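Uncharacterized protein (Bacillus subtilis, PDB 5DQV) acts as a metal-dependent nucleotide pyrophosphohydrolase, a helical HD-domain hydrolase that carries a nickel ion here. Local coordinates at residues A[162-165]-A[166-170]; A[131-135]-A[136-140]; A[93-96]-A[97-100]; A[56-59]-A[60-64]; A[75-78]-A[79-83]. All coordinates share one frame; numbering follows the deposited sequence. Where two conformers were deposited one is given.

Overall arrangement
The five contacts are local ones in an all-helical chain, and they fall into two groups with the nickel ion between them in the fold. Interactions 3, 4 and 5 lie in the HD domain, the last where a loop enters helix 79-88: interaction 4 touches interaction 3 through V99 CG1 and V63 CG2, 3.7 Å apart, and interaction 3 touches interaction 5 through I100 CG2 and V79 CG1 at 3.6 Å. Interactions 1 and 2 touch each other where L169 packs on A134 and I135. Interaction 4 supplies the metal ligand H64, while the side chain of D133 in interaction 2 comes to about 6 Å from the nickel at its nearest atom. The centres of interactions 2 and 4 are about 19 Å apart.

Interaction 1 (A[162-165]-A[166-170]); sequences YAHF and FHKLL
CE1 of F166 lies over one face of the Y162 ring, offset toward the rim, 3.4 Å from CZ of Y162. The two rings meet obliquely, their planes at 52°. The F166 ring in turn has CD1 of L170 above the centre of one face and the carbonyl oxygen of Y162 at its edge, in plane, 3.4 Å from CD1 of F166. With CG swung anti to its own backbone N (chi1 -169°), Y162 lays its ring alongside the next helical turn, and its hydroxyl continues to D207, to which it is hydrogen-bonded. An alanine here is likely to strip F166 of the ring it leans on and leave D207 without its hydroxyl partner.

Farther along, L169 is shared by two rings: its CD1 lies 3.6 Å from CD2 of H164 and 3.7 Å from CD1 of F165. The aliphatic part of K168 runs beside H164, pointing the same way, with CD 3.4 Å from CE1 of the imidazole. F165 and L169 also reach helix 136-150, packing helix 161-169 against it.

The backbone widens into a pi-type turn. H164 O accepts from both K168 N and L169 N, the latter at 3.1 Å, and L170 N reaches back five residues to F165 O at 2.8 Å. One carbonyl thus serves two amides where the helical spacing changes, keeping the wider turn hydrogen-bonded while aromatic and aliphatic groups pack beside it.

Interaction 2 (A[131-135]-A[136-140]); sequences RLDAI and GAVGI
V138 lays its two methyls over the turn that precedes its helix: CG2 rests 3.6 Å from OD1 of D133, and CG1 lies 3.5 Å from the carbonyl oxygen of I135. The D133 and V138 side chains cross at about a right angle. Having CG anti to the backbone N (chi1 -167°) lets the carboxylate of D133 reach that methyl while its oxygens serve other partners: OD1 forms a salt bridge with R38, and OD2 forms another with R142 and is hydrogen-bonded to ND1 of H35, a residue of the metal site. D133 is therefore a second-shell residue that can position a metal-site histidine. An alanine in place of V138 would probably uncover one flank of D133 and open a gap beside the I135 carbonyl.

L132 to I135 form a type I beta turn linking helix 121-132 to helix 136-150. The new helix is joined to it by G139 N, which donates to I135 O at 2.9 Å from well above the carbonyl plane. G139 also brings its CA to 3.3 Å from A134 O in a CA-H...O contact; a side chain would clash there. G136, with positive phi, is similarly short of room beside I135 O.

A water donates to A134 O and to G139 O, at 2.8 and 2.7 Å, spanning the two segments. Carbonyls at this helix junction are thus paired through an amide and a water, next to the D133 carboxylate, whose bonds lead to the metal site.

Interaction 3 (A[93-96]-A[97-100]); sequences KEDA and DRVI
K93 and D97, one helical turn apart, are joined by a salt bridge in which NZ of K93 lies 2.8 Å from OD2 of D97. The lysine leaves the backbone with CG anti to its N and stays extended until the last torsion, chi4 28°, which turns the ammonium in toward the aspartate. It meets OD2 on the syn side, 19° out of the carboxylate plane. D97 holds CG beside its own N, folding the carboxylate back so that its CG is 3.3 Å from the K93 carbonyl oxygen. E94, bent at chi2, brings OE1 to 4.0 Å from OD2 of D97, a like-charged neighbour that K93 probably offsets.

The four residues of each segment make up the first two turns of helix 93-106 in the HD domain, with regular i to i+4 bonds such as V99 N to D95 O at 3.0 Å. On another side of the helix, D95 and R98 run side by side; OD1 and NH1 are 4.1 Å apart, beyond a salt bridge. In the conformer described (R98 has two), a bend at chi3 turns the guanidinium, whose plane stands 56° from the D95 carboxylate, and its NH2 forms a salt bridge with E122. V99 packs on T59 and V63 of helix 54-63, while I100 touches V79 of helix 79-88.

Interaction 4 (A[56-59]-A[60-64]); sequences IVET and AALVH. With NI (nickel (II) ion), chain C.
E58 and L62 run side by side because E58 swings CG anti to its backbone N (chi1 -169°) and L62 keeps CG beside its own N, which brings CG of E58 to 4.1 Å from CD1 of L62. Both lie on helix 54-63 of the HD domain, the helix that delivers H64 of the family's H...HD...D metal motif. The same L62 torsion folds its CG over the E58 carbonyl oxygen, 3.1 Å away. That oxygen also accepts from L62 N at 2.9 Å, one of four i to i+4 bonds that carry the helix from I56 to V63.

The E58 carboxylate goes on to a salt bridge with R17 of helix 8-24, and OG1 of T59 is hydrogen-bonded to the F55 carbonyl one turn back. A61 touches A40 and A60 touches I102 and V126, contacts consistent with close helix approach at these small residues.

Next along the chain, H64 takes chi1 90°, placing its ring where both nitrogens are used. ND1 donates to A61 O at 2.8 Å, in the ring plane and on a carbonyl lone pair, which fixes the ring's rotation. H35 and D130 share the nickel, and NE2 of H64 binds it at 2.0 Å.

Interaction 5 (A[75-78]-A[79-83]); sequences IRLS and VSEVY
S78 and E81 reach toward each other's backbone in a capping box at the start of helix 79-88. The serine takes the position between its N and carbonyl carbon (chi1 71°), pointing OG at a backbone amide of the first turn, where it accepts from E81 N at 3.1 Å. E81 completes the box: its chain, extended beyond CG, runs back past the cap so that OE1 receives S78 N at 3.0 Å, in a nearly straight bond of 168°. The amide approaches from above the carboxylate plane, 38° out of it.

L77 crosses the E81 side chain obliquely, with CD2 3.5 Å from OE1, and thereby lines one flank of the carboxylate with hydrocarbon. Against V82 it stands at about a right angle; CB of L77 and CG2 of V82 are 3.9 Å apart. L77 also touches W19 of helix 8-24, and V82 meets I100 of helix 93-106, so the loop and the helix start touch two other helices of the fold.

The S78 carbonyl receives V82 N at 3.2 Å and begins the regular helical pattern. A water lies 2.9 Å from OG of S78 and bonds weakly to OG of S80. The reciprocal bonds satisfy amides at both S78 and E81, and the negative charge of E81 near the helix start probably interacts favourably with the helix dipole.

Interaction 1 (A[162-165]-A[166-170])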
loop_
_atom_site.group_PDB
_atom_site.type_symbol
_atom_site.label_atom_id
_atom_site.label_comp_id
_atom_site.label_asym_id
_atom_site.label_seq_id
_atom_site.Cartn_x
_atom_site.Cartn_y
_atom_site.Cartn_z
ATOM N N TYR A 162 -1.957 6.738 -6.427
ATOM C CA TYR A 162 -1.024 7.187 -7.474
ATOM C C TYR A 162 -1.172 8.692 -7.640
ATOM O O TYR A 162 -0.190 9.430 -7.646
ATOM C CB TYR A 162 -1.298 6.495 -8.799
ATOM C CG TYR A 162 -0.204 6.721 -9.847
ATOM C CD1 TYR A 162 1.033 6.119 -9.727
ATOM C CD2 TYR A 162 -0.424 7.533 -10.955
ATOM C CE1 TYR A 162 2.032 6.266 -10.701
ATOM C CE2 TYR A 162 0.576 7.739 -11.905
ATOM C CZ TYR A 162 1.801 7.078 -11.789
ATOM O OH TYR A 162 2.799 7.289 -12.742
ATOM N N ALA A 163 -2.410 9.160 -7.706
ATOM C CA ALA A 163 -2.652 10.595 -7.800
ATOM C C ALA A 163 -2.066 11.337 -6.601
ATOM O O ALA A 163 -1.529 12.464 -6.737
ATOM C CB ALA A 163 -4.180 10.893 -7.959
ATOM N N HIS A 164 -2.163 10.709 -5.425
ATOM C CA HIS A 164 -1.696 11.324 -4.198
ATOM C C HIS A 164 -0.163 11.518 -4.189
ATOM O O HIS A 164 0.311 12.474 -3.609
ATOM C CB HIS A 164 -2.159 10.495 -3.007
ATOM C CG HIS A 164 -1.811 11.069 -1.674
ATOM N ND1 HIS A 164 -2.360 12.243 -1.199
ATOM C CD2 HIS A 164 -1.063 10.568 -0.662
ATOM C CE1 HIS A 164 -1.908 12.474 0.024
ATOM N NE2 HIS A 164 -1.121 11.473 0.373
ATOM N N PHE A 165 0.597 10.611 -4.802
ATOM C CA PHE A 165 2.020 10.797 -5.007
ATOM C C PHE A 165 2.311 12.108 -5.739
ATOM O O PHE A 165 3.152 12.884 -5.281
ATOM C CB PHE A 165 2.658 9.654 -5.805
ATOM C CG PHE A 165 2.723 8.327 -5.047
ATOM C CD1 PHE A 165 3.407 8.224 -3.881
ATOM C CD2 PHE A 165 2.056 7.209 -5.496
ATOM C CE1 PHE A 165 3.417 6.983 -3.152
ATOM C CE2 PHE A 165 2.066 5.995 -4.773
ATOM C CZ PHE A 165 2.739 5.892 -3.629
ATOM N N PHE A 166 1.644 12.326 -6.869
ATOM C CA PHE A 166 1.890 13.527 -7.695
ATOM C C PHE A 166 1.421 14.806 -7.057
ATOM O O PHE A 166 2.085 15.843 -7.119
ATOM C CB PHE A 166 1.302 13.355 -9.110
ATOM C CG PHE A 166 2.099 12.387 -9.926
ATOM C CD1 PHE A 166 1.921 11.034 -9.766
ATOM C CD2 PHE A 166 3.120 12.836 -10.780
ATOM C CE1 PHE A 166 2.728 10.114 -10.471
ATOM C CE2 PHE A 166 3.879 11.931 -11.512
ATOM C CZ PHE A 166 3.695 10.571 -11.345
ATOM N N HIS A 167 0.270 14.738 -6.423
ATOM C CA HIS A 167 -0.352 15.925 -5.879
ATOM C C HIS A 167 0.264 16.343 -4.554
ATOM O O HIS A 167 0.305 17.525 -4.268
ATOM C CB HIS A 167 -1.847 15.709 -5.743
ATOM C CG HIS A 167 -2.555 15.625 -7.058
ATOM N ND1 HIS A 167 -2.443 16.607 -8.025
ATOM C CD2 HIS A 167 -3.412 14.702 -7.553
ATOM C CE1 HIS A 167 -3.184 16.275 -9.068
ATOM N NE2 HIS A 167 -3.786 15.127 -8.805
ATOM N N LYS A 168 0.726 15.392 -3.741
ATOM C CA LYS A 168 1.208 15.735 -2.388
ATOM C C LYS A 168 2.576 15.141 -2.010
ATOM O O LYS A 168 3.483 15.873 -1.609
ATOM C CB LYS A 168 0.169 15.323 -1.348
ATOM C CG LYS A 168 0.431 15.918 0.038
ATOM C CD LYS A 168 -0.049 15.037 1.213
ATOM C CE LYS A 168 0.288 15.677 2.591
ATOM N NZ LYS A 168 0.957 14.733 3.573
ATOM N N LEU A 169 2.735 13.826 -2.120
ATOM C CA LEU A 169 3.886 13.183 -1.467
ATOM C C LEU A 169 5.205 13.572 -2.140
ATOM O O LEU A 169 6.214 13.869 -1.451
ATOM C CB LEU A 169 3.705 11.669 -1.455
ATOM C CG LEU A 169 2.471 11.214 -0.683
ATOM C CD1 LEU A 169 2.464 9.721 -0.679
ATOM C CD2 LEU A 169 2.484 11.743 0.751
ATOM N N LEU A 170 5.175 13.684 -3.489
ATOM C CA LEU A 170 6.369 14.102 -4.267
ATOM C C LEU A 170 6.752 15.560 -4.072
ATOM O O LEU A 170 7.787 15.994 -4.541
ATOM C CB LEU A 170 6.230 13.724 -5.782
ATOM C CG LEU A 170 6.241 12.214 -6.035
ATOM C CD1 LEU A 170 5.884 11.816 -7.531
ATOM C CD2 LEU A 170 7.597 11.593 -5.591
#

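Interaction 2 (A[131-135]-A[136-140])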
loop_
_atom_site.group_PDB
_atom_site.type_symbol
_atom_site.label_atom_id
_atom_site.label_comp_id
_atom_site.label_asym_id
_atom_site.label_seq_id
_atom_site.Cartn_x
_atom_site.Cartn_y
_atom_site.Cartn_z
ATOM N N ARG A 131 6.839 14.451 8.147
ATOM C CA ARG A 131 6.819 14.395 6.682
ATOM C C ARG A 131 7.745 13.341 6.085
ATOM O O ARG A 131 7.408 12.692 5.108
ATOM C CB ARG A 131 7.056 15.804 6.065
ATOM C CG ARG A 131 5.902 16.687 6.378
ATOM C CD ARG A 131 6.034 18.005 5.761
ATOM N NE ARG A 131 4.950 18.858 6.193
ATOM C CZ ARG A 131 4.541 19.946 5.564
ATOM N NH1 ARG A 131 5.093 20.301 4.413
ATOM N NH2 ARG A 131 3.549 20.666 6.077
ATOM N N LEU A 132 8.889 13.134 6.690
ATOM C CA LEU A 132 9.782 12.064 6.260
ATOM C C LEU A 132 9.061 10.706 6.304
ATOM O O LEU A 132 9.248 9.848 5.406
ATOM C CB LEU A 132 11.044 12.056 7.112
ATOM C CG LEU A 132 12.093 13.139 6.847
ATOM C CD1 LEU A 132 13.223 13.135 7.854
ATOM C CD2 LEU A 132 12.668 12.993 5.401
ATOM N N ASP A 133 8.187 10.512 7.310
ATOM C CA ASP A 133 7.503 9.228 7.466
ATOM C C ASP A 133 6.432 9.035 6.361
ATOM O O ASP A 133 5.900 7.959 6.205
ATOM C CB ASP A 133 6.866 9.118 8.874
ATOM C CG ASP A 133 6.412 7.723 9.219
ATOM O OD1 ASP A 133 7.270 6.835 9.293
ATOM O OD2 ASP A 133 5.191 7.506 9.483
ATOM N N ALA A 134 6.142 10.084 5.582
ATOM C CA ALA A 134 5.116 10.057 4.552
ATOM C C ALA A 134 5.742 9.838 3.149
ATOM O O ALA A 134 5.022 9.815 2.155
ATOM C CB ALA A 134 4.285 11.380 4.567
ATOM N N ILE A 135 7.063 9.718 3.090
ATOM C CA ILE A 135 7.775 9.495 1.837
ATOM C C ILE A 135 8.711 8.279 1.978
ATOM O O ILE A 135 8.815 7.692 3.058
ATOM C CB ILE A 135 8.538 10.754 1.326
ATOM C CG1 ILE A 135 9.614 11.242 2.296
ATOM C CG2 ILE A 135 7.556 11.916 1.010
ATOM C CD1 ILE A 135 10.452 12.421 1.753
ATOM N N GLY A 136 9.321 7.877 0.879
ATOM C CA GLY A 136 10.284 6.775 0.870
ATOM C C GLY A 136 9.502 5.487 0.885
ATOM O O GLY A 136 8.331 5.495 0.628
ATOM N N ALA A 137 10.166 4.374 1.166
ATOM C CA ALA A 137 9.498 3.071 1.218
ATOM C C ALA A 137 8.366 3.071 2.225
ATOM O O ALA A 137 7.281 2.524 1.960
ATOM C CB ALA A 137 10.512 1.933 1.542
ATOM N N VAL A 138 8.601 3.709 3.367
ATOM C CA VAL A 138 7.546 3.767 4.367
ATOM C C VAL A 138 6.366 4.631 3.893
ATOM O O VAL A 138 5.189 4.245 4.060
ATOM C CB VAL A 138 8.079 4.171 5.804
ATOM C CG1 VAL A 138 8.817 5.423 5.746
ATOM C CG2 VAL A 138 6.930 4.348 6.759
ATOM N N GLY A 139 6.651 5.770 3.245
ATOM C CA GLY A 139 5.519 6.578 2.704
ATOM C C GLY A 139 4.675 5.855 1.646
ATOM O O GLY A 139 3.424 6.011 1.578
ATOM N N ILE A 140 5.351 5.054 0.829
ATOM C CA ILE A 140 4.668 4.259 -0.186
ATOM C C ILE A 140 3.680 3.331 0.473
ATOM O O ILE A 140 2.486 3.260 0.099
ATOM C CB ILE A 140 5.708 3.466 -1.044
ATOM C CG1 ILE A 140 6.426 4.410 -2.023
ATOM C CG2 ILE A 140 5.040 2.364 -1.875
ATOM C CD1 ILE A 140 7.758 3.867 -2.453
HETATM O O HOH W 1 2.655 8.443 2.548
#

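Interaction 3 (A[93-96]-A[97-100])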
loop_
_atom_site.group_PDB
_atom_site.type_symbol
_atom_site.label_atom_id
_atom_site.label_comp_id
_atom_site.label_asym_id
_atom_site.label_seq_id
_atom_site.Cartn_x
_atom_site.Cartn_y
_atom_site.Cartn_z
ATOM N N LYS A 93 5.673 23.856 33.528
ATOM C CA LYS A 93 4.692 24.668 32.800
ATOM C C LYS A 93 5.272 25.205 31.508
ATOM O O LYS A 93 4.595 25.235 30.487
ATOM C CB LYS A 93 4.231 25.866 33.656
ATOM C CG LYS A 93 3.449 26.966 32.866
ATOM C CD LYS A 93 3.084 28.196 33.719
ATOM C CE LYS A 93 2.464 29.309 32.845
ATOM N NZ LYS A 93 1.772 28.748 31.648
ATOM N N GLU A 94 6.520 25.626 31.553
ATOM C CA GLU A 94 7.112 26.287 30.397
ATOM C C GLU A 94 7.321 25.302 29.246
ATOM O O GLU A 94 7.028 25.632 28.091
ATOM C CB GLU A 94 8.421 27.001 30.762
ATOM C CG GLU A 94 8.268 27.997 31.927
ATOM C CD GLU A 94 7.416 29.211 31.581
ATOM O OE1 GLU A 94 6.173 29.070 31.448
ATOM O OE2 GLU A 94 7.993 30.318 31.458
ATOM N N ASP A 95 7.829 24.119 29.577
ATOM C CA ASP A 95 8.017 23.050 28.620
ATOM C C ASP A 95 6.712 22.568 28.061
ATOM O O ASP A 95 6.592 22.332 26.845
ATOM C CB ASP A 95 8.749 21.882 29.275
ATOM C CG ASP A 95 10.223 22.168 29.439
ATOM O OD1 ASP A 95 10.751 23.073 28.759
ATOM O OD2 ASP A 95 10.824 21.495 30.240
ATOM N N ALA A 96 5.729 22.434 28.938
ATOM C CA ALA A 96 4.416 22.038 28.511
ATOM C C ALA A 96 3.777 23.063 27.538
ATOM O O ALA A 96 3.208 22.699 26.506
ATOM C CB ALA A 96 3.532 21.771 29.755
ATOM N N ASP A 97 3.945 24.349 27.819
ATOM C CA ASP A 97 3.455 25.396 26.924
ATOM C C ASP A 97 4.139 25.295 25.532
ATOM O O ASP A 97 3.467 25.464 24.483
ATOM C CB ASP A 97 3.754 26.804 27.526
ATOM C CG ASP A 97 2.750 27.240 28.555
ATOM O OD1 ASP A 97 1.741 26.553 28.736
ATOM O OD2 ASP A 97 2.965 28.295 29.203
ATOM N N ARG A 98 5.464 25.043 25.522
ATOM C CA ARG A 98 6.235 24.932 24.280
ATOM C C ARG A 98 5.686 23.780 23.443
ATOM O O ARG A 98 5.549 23.896 22.234
ATOM C CB ARG A 98 7.739 24.681 24.553
ATOM C CG ARG A 98 8.556 25.877 25.007
ATOM C CD ARG A 98 10.006 25.499 25.410
ATOM N NE ARG A 98 10.881 25.212 24.265
ATOM C CZ ARG A 98 12.149 24.794 24.359
ATOM N NH1 ARG A 98 12.737 24.635 25.548
ATOM N NH2 ARG A 98 12.855 24.562 23.250
ATOM N N VAL A 99 5.415 22.653 24.107
ATOM C CA VAL A 99 4.917 21.477 23.437
ATOM C C VAL A 99 3.532 21.780 22.839
ATOM O O VAL A 99 3.305 21.528 21.649
ATOM C CB VAL A 99 4.863 20.275 24.365
ATOM C CG1 VAL A 99 3.991 19.165 23.736
ATOM C CG2 VAL A 99 6.318 19.793 24.611
ATOM N N ILE A 100 2.675 22.464 23.600
ATOM C CA ILE A 100 1.341 22.812 23.116
ATOM C C ILE A 100 1.430 23.750 21.903
ATOM O O ILE A 100 0.717 23.542 20.894
ATOM C CB ILE A 100 0.463 23.341 24.297
ATOM C CG1 ILE A 100 0.160 22.225 25.299
ATOM C CG2 ILE A 100 -0.855 24.096 23.829
ATOM C CD1 ILE A 100 -0.445 20.911 24.705
#

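Interaction 4 (A[56-59]-A[60-64])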
loop_
_atom_site.group_PDB
_atom_site.type_symbol
_atom_site.label_atom_id
_atom_site.label_comp_id
_atom_site.label_asym_id
_atom_site.label_seq_id
_atom_site.Cartn_x
_atom_site.Cartn_y
_atom_site.Cartn_z
ATOM N N ILE A 56 12.040 18.460 24.315
ATOM C CA ILE A 56 10.847 19.068 23.748
ATOM C C ILE A 56 10.537 18.366 22.433
ATOM O O ILE A 56 9.374 18.088 22.121
ATOM C CB ILE A 56 10.991 20.615 23.542
ATOM C CG1 ILE A 56 11.152 21.369 24.877
ATOM C CG2 ILE A 56 9.827 21.152 22.766
ATOM C CD1 ILE A 56 9.999 21.090 25.912
ATOM N N VAL A 57 11.564 18.071 21.653
ATOM C CA VAL A 57 11.348 17.422 20.366
ATOM C C VAL A 57 10.676 16.061 20.563
ATOM O O VAL A 57 9.672 15.741 19.893
ATOM C CB VAL A 57 12.656 17.231 19.609
ATOM C CG1 VAL A 57 12.460 16.172 18.499
ATOM C CG2 VAL A 57 13.148 18.577 19.025
ATOM N N GLU A 58 11.203 15.275 21.513
ATOM C CA GLU A 58 10.650 13.931 21.714
ATOM C C GLU A 58 9.213 13.973 22.238
ATOM O O GLU A 58 8.375 13.194 21.785
ATOM C CB GLU A 58 11.517 13.126 22.635
ATOM C CG GLU A 58 11.147 11.689 22.677
ATOM C CD GLU A 58 12.053 10.891 23.552
ATOM O OE1 GLU A 58 12.999 11.450 24.187
ATOM O OE2 GLU A 58 11.757 9.697 23.663
ATOM N N THR A 59 8.960 14.817 23.224
ATOM C CA THR A 59 7.637 15.005 23.782
ATOM C C THR A 59 6.623 15.472 22.768
ATOM O O THR A 59 5.558 14.844 22.632
ATOM C CB THR A 59 7.646 15.929 25.012
ATOM O OG1 THR A 59 8.539 15.386 25.982
ATOM C CG2 THR A 59 6.246 16.023 25.593
ATOM N N ALA A 60 6.971 16.505 21.996
ATOM C CA ALA A 60 6.105 16.948 20.910
ATOM C C ALA A 60 5.856 15.895 19.862
ATOM O O ALA A 60 4.714 15.686 19.406
ATOM C CB ALA A 60 6.662 18.258 20.266
ATOM N N ALA A 61 6.900 15.160 19.516
ATOM C CA ALA A 61 6.741 14.083 18.533
ATOM C C ALA A 61 5.770 13.067 19.072
ATOM O O ALA A 61 4.881 12.603 18.368
ATOM C CB ALA A 61 8.098 13.429 18.219
ATOM N N LEU A 62 5.937 12.720 20.346
ATOM C CA LEU A 62 5.084 11.662 20.936
ATOM C C LEU A 62 3.619 12.078 20.953
ATOM O O LEU A 62 2.756 11.255 20.693
ATOM C CB LEU A 62 5.569 11.296 22.304
ATOM C CG LEU A 62 6.873 10.484 22.344
ATOM C CD1 LEU A 62 7.408 10.431 23.784
ATOM C CD2 LEU A 62 6.641 9.038 21.731
ATOM N N VAL A 63 3.322 13.352 21.237
ATOM C CA VAL A 63 1.904 13.780 21.360
ATOM C C VAL A 63 1.356 14.486 20.143
ATOM O O VAL A 63 0.186 14.887 20.155
ATOM C CB VAL A 63 1.665 14.634 22.645
ATOM C CG1 VAL A 63 2.150 13.833 23.916
ATOM C CG2 VAL A 63 2.404 16.031 22.528
ATOM N N HIS A 64 2.150 14.547 19.062
ATOM C CA HIS A 64 1.841 15.416 17.911
ATOM C C HIS A 64 0.496 15.070 17.269
ATOM O O HIS A 64 -0.171 15.969 16.745
ATOM C CB HIS A 64 3.020 15.432 16.876
ATOM C CG HIS A 64 2.958 14.381 15.804
ATOM N ND1 HIS A 64 3.510 13.126 15.950
ATOM C CD2 HIS A 64 2.452 14.420 14.536
ATOM C CE1 HIS A 64 3.291 12.409 14.856
ATOM N NE2 HIS A 64 2.648 13.172 13.978
HETATM NI NI NI C . 1.984 12.332 12.293
#

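Interaction 5 (A[75-78]-A[79-83])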
loop_
_atom_site.group_PDB
_atom_site.type_symbol
_atom_site.label_atom_id
_atom_site.label_comp_id
_atom_site.label_asym_id
_atom_site.label_seq_id
_atom_site.Cartn_x
_atom_site.Cartn_y
_atom_site.Cartn_z
ATOM N N ILE A 75 -11.016 8.615 20.524
ATOM C CA ILE A 75 -9.623 8.656 20.935
ATOM C C ILE A 75 -9.050 10.042 21.004
ATOM O O ILE A 75 -8.301 10.354 21.936
ATOM C CB ILE A 75 -8.781 7.749 20.005
ATOM C CG1 ILE A 75 -9.181 6.263 20.258
ATOM C CG2 ILE A 75 -7.286 8.019 20.194
ATOM C CD1 ILE A 75 -8.551 5.233 19.295
ATOM N N ARG A 76 -9.388 10.889 20.026
ATOM C CA ARG A 76 -8.833 12.217 19.921
ATOM C C ARG A 76 -8.963 12.988 21.244
ATOM O O ARG A 76 -9.993 12.888 21.912
ATOM C CB ARG A 76 -9.540 12.958 18.752
ATOM C CG ARG A 76 -8.952 14.323 18.387
ATOM C CD ARG A 76 -9.693 14.993 17.220
ATOM N NE ARG A 76 -9.455 16.439 17.273
ATOM C CZ ARG A 76 -10.294 17.391 16.840
ATOM N NH1 ARG A 76 -11.442 17.090 16.301
ATOM N NH2 ARG A 76 -9.979 18.682 16.967
ATOM N N LEU A 77 -7.902 13.708 21.637
ATOM C CA LEU A 77 -7.891 14.524 22.871
ATOM C C LEU A 77 -8.032 16.000 22.556
ATOM O O LEU A 77 -7.712 16.413 21.446
ATOM C CB LEU A 77 -6.549 14.352 23.590
ATOM C CG LEU A 77 -6.299 12.920 24.085
ATOM C CD1 LEU A 77 -5.041 12.799 24.926
ATOM C CD2 LEU A 77 -7.585 12.403 24.800
ATOM N N SER A 78 -8.556 16.751 23.519
ATOM C CA SER A 78 -8.529 18.188 23.462
ATOM C C SER A 78 -7.145 18.634 23.866
ATOM O O SER A 78 -6.355 17.887 24.510
ATOM C CB SER A 78 -9.558 18.778 24.407
ATOM O OG SER A 78 -9.144 18.597 25.734
ATOM N N VAL A 79 -6.844 19.870 23.547
ATOM C CA VAL A 79 -5.552 20.428 23.888
ATOM C C VAL A 79 -5.391 20.484 25.401
ATOM O O VAL A 79 -4.306 20.148 25.948
ATOM C CB VAL A 79 -5.352 21.824 23.246
ATOM C CG1 VAL A 79 -4.131 22.555 23.847
ATOM C CG2 VAL A 79 -5.243 21.681 21.713
ATOM N N SER A 80 -6.454 20.862 26.108
ATOM C CA SER A 80 -6.371 20.893 27.589
ATOM C C SER A 80 -6.088 19.516 28.177
ATOM O O SER A 80 -5.365 19.403 29.168
ATOM C CB SER A 80 -7.574 21.592 28.251
ATOM O OG SER A 80 -8.702 20.762 28.324
ATOM N N GLU A 81 -6.598 18.456 27.567
ATOM C CA GLU A 81 -6.344 17.115 28.088
ATOM C C GLU A 81 -4.883 16.758 27.946
ATOM O O GLU A 81 -4.311 16.167 28.851
ATOM C CB GLU A 81 -7.238 16.061 27.370
ATOM C CG GLU A 81 -8.667 16.030 27.952
ATOM C CD GLU A 81 -9.728 15.415 27.029
ATOM O OE1 GLU A 81 -9.486 15.176 25.838
ATOM O OE2 GLU A 81 -10.843 15.261 27.493
ATOM N N VAL A 82 -4.285 17.102 26.796
ATOM C CA VAL A 82 -2.870 16.865 26.579
ATOM C C VAL A 82 -2.023 17.671 27.566
ATOM O O VAL A 82 -1.153 17.133 28.201
ATOM C CB VAL A 82 -2.469 17.195 25.130
ATOM C CG1 VAL A 82 -0.994 17.068 24.957
ATOM C CG2 VAL A 82 -3.218 16.247 24.134
ATOM N N TYR A 83 -2.294 18.963 27.659
ATOM C CA TYR A 83 -1.618 19.856 28.583
ATOM C C TYR A 83 -1.646 19.315 30.046
ATOM O O TYR A 83 -0.610 19.198 30.687
ATOM C CB TYR A 83 -2.229 21.273 28.519
ATOM C CG TYR A 83 -1.588 22.217 29.517
ATOM C CD1 TYR A 83 -0.423 22.914 29.200
ATOM C CD2 TYR A 83 -2.122 22.382 30.801
ATOM C CE1 TYR A 83 0.159 23.784 30.106
ATOM C CE2 TYR A 83 -1.519 23.235 31.730
ATOM C CZ TYR A 83 -0.379 23.919 31.357
ATOM O OH TYR A 83 0.218 24.742 32.239
HETATM O O HOH W 2 -11.524 19.373 27.240
#